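Local coordinates for spindle assembly abnormal protein 6 (Caenorhabditis elegans, PDB 4G79) that builds the central scaffold of the centriole, its homodimers linking through their globular N-terminal domains to impose ninefold symmetry, at residues 77-80 with 81-85. Numbering follows the deposited sequence.
Sequences QILA and RDHDL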
loop_
_atom_site.group_PDB
_atom_site.type_symbol
_atom_site.label_atom_id
_atom_site.label_comp_id
_atom_site.label_asym_id
_atom_site.label_seq_id
_atom_site.Cartn_x
_atom_site.Cartn_y
_atom_site.Cartn_z
ATOM N N GLN A 77 -2.999 -4.951 16.084
ATOM C CA GLN A 77 -2.752 -6.160 15.288
ATOM C C GLN A 77 -3.670 -6.199 14.060
ATOM O O GLN A 77 -3.211 -6.586 12.984
ATOM C CB GLN A 77 -2.895 -7.456 16.113
ATOM C CG GLN A 77 -1.890 -7.627 17.264
ATOM C CD GLN A 77 -0.456 -7.257 16.944
ATOM O OE1 GLN A 77 0.112 -7.618 15.900
ATOM N NE2 GLN A 77 0.175 -6.547 17.863
ATOM N N ILE A 78 -4.942 -5.771 14.214
ATOM C CA ILE A 78 -5.912 -5.677 13.113
ATOM C C ILE A 78 -5.407 -4.618 12.105
ATOM O O ILE A 78 -5.339 -4.889 10.899
ATOM C CB ILE A 78 -7.349 -5.359 13.630
ATOM C CG1 ILE A 78 -7.939 -6.576 14.392
ATOM C CG2 ILE A 78 -8.272 -4.947 12.470
ATOM C CD1 ILE A 78 -9.236 -6.298 15.199
ATOM N N LEU A 79 -5.008 -3.441 12.620
ATOM C CA LEU A 79 -4.482 -2.339 11.816
ATOM C C LEU A 79 -3.258 -2.770 11.004
ATOM O O LEU A 79 -3.175 -2.435 9.818
ATOM C CB LEU A 79 -4.121 -1.130 12.703
ATOM C CG LEU A 79 -3.731 0.145 11.930
ATOM C CD1 LEU A 79 -4.951 0.919 11.515
ATOM C CD2 LEU A 79 -2.766 1.023 12.730
ATOM N N ALA A 80 -2.314 -3.486 11.630
ATOM C CA ALA A 80 -1.088 -3.934 10.981
ATOM C C ALA A 80 -1.400 -4.927 9.841
ATOM O O ALA A 80 -0.805 -4.844 8.761
ATOM C CB ALA A 80 -0.154 -4.562 12.009
ATOM N N ARG A 81 -2.371 -5.833 10.084
ATOM C CA ARG A 81 -2.835 -6.822 9.115
ATOM C C ARG A 81 -3.500 -6.111 7.927
ATOM O O ARG A 81 -3.143 -6.384 6.779
ATOM C CB ARG A 81 -3.808 -7.810 9.789
ATOM C CG ARG A 81 -4.171 -9.027 8.931
ATOM C CD ARG A 81 -5.676 -9.202 8.738
ATOM N NE ARG A 81 -6.376 -9.511 9.989
ATOM C CZ ARG A 81 -7.455 -8.870 10.429
ATOM N NH1 ARG A 81 -7.986 -7.880 9.718
ATOM N NH2 ARG A 81 -8.018 -9.216 11.579
ATOM N N ASP A 82 -4.416 -5.170 8.207
ATOM C CA ASP A 82 -5.147 -4.419 7.182
ATOM C C ASP A 82 -4.259 -3.543 6.313
ATOM O O ASP A 82 -4.556 -3.384 5.130
ATOM C CB ASP A 82 -6.230 -3.520 7.814
ATOM C CG ASP A 82 -7.395 -4.224 8.493
ATOM O OD1 ASP A 82 -7.460 -5.471 8.430
ATOM O OD2 ASP A 82 -8.238 -3.524 9.093
ATOM N N HIS A 83 -3.197 -2.968 6.886
ATOM C CA HIS A 83 -2.320 -2.025 6.201
ATOM C C HIS A 83 -0.905 -2.529 5.939
ATOM O O HIS A 83 -0.072 -1.716 5.547
ATOM C CB HIS A 83 -2.260 -0.704 7.001
ATOM C CG HIS A 83 -3.578 -0.036 7.033
ATOM N ND1 HIS A 83 -4.053 0.636 5.930
ATOM C CD2 HIS A 83 -4.551 -0.091 7.967
ATOM C CE1 HIS A 83 -5.276 1.025 6.249
ATOM N NE2 HIS A 83 -5.617 0.615 7.466
ATOM N N ASP A 84 -0.626 -3.838 6.094
ATOM C CA ASP A 84 0.683 -4.449 5.824
ATOM C C ASP A 84 1.829 -3.819 6.626
ATOM O O ASP A 84 2.962 -3.763 6.140
ATOM C CB ASP A 84 1.017 -4.379 4.311
ATOM C CG ASP A 84 0.410 -5.480 3.465
ATOM O OD1 ASP A 84 -0.202 -6.412 4.046
ATOM O OD2 ASP A 84 0.540 -5.405 2.219
ATOM N N LEU A 85 1.557 -3.404 7.871
ATOM C CA LEU A 85 2.592 -2.831 8.725
ATOM C C LEU A 85 3.521 -3.928 9.185
ATOM O O LEU A 85 3.064 -5.029 9.521
ATOM C CB LEU A 85 1.966 -2.077 9.927
ATOM C CG LEU A 85 0.960 -0.970 9.590
ATOM C CD1 LEU A 85 0.420 -0.299 10.873
ATOM C CD2 LEU A 85 1.583 0.105 8.654
#
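The guanidinium of Arg-81 lays one face over the CA and carbonyl O of Ile-78, while NH2 comes within 3.9 Å of Ile-78 CG1. A long side chain suits this exposed site: bent at chi2 and chi3, it folds back along the helix, and its NH1 salt-bridges Asp-82 OD1 (2.8 Å), with a weak hydrogen bond. Leu-79 O lies at the edge of the His-83 ring, near its plane, while Leu-79 CD1, raised from that plane, comes within 3.7 Å of His-83 CD2. Leu-79 CG stands anti to the backbone N (chi1 -172°), carrying its methyls towards His-83 and Leu-85; Phe-92 of helix 92-102 and Phe-134 of strand 132-140 also touch this buried leucine. Helix 73-83 of this N-terminal domain finishes in a Schellman motif: Asp-84 takes a positive phi of 57°, a left-handed conformation that aspartate tolerates better than most non-glycine residues, and Leu-85 N reaches back to Ala-80 O (2.9 Å), in the carbonyl plane on a lone pair. The small Ala-80 lets Leu-85 fold close, CB to CB at 3.9 Å, while Leu-85 CD1 packs against Leu-79 CD2. Asp-84 makes backbone hydrogen bonds to the second subunit, and Leu-85 packs on Ile-128 of that subunit.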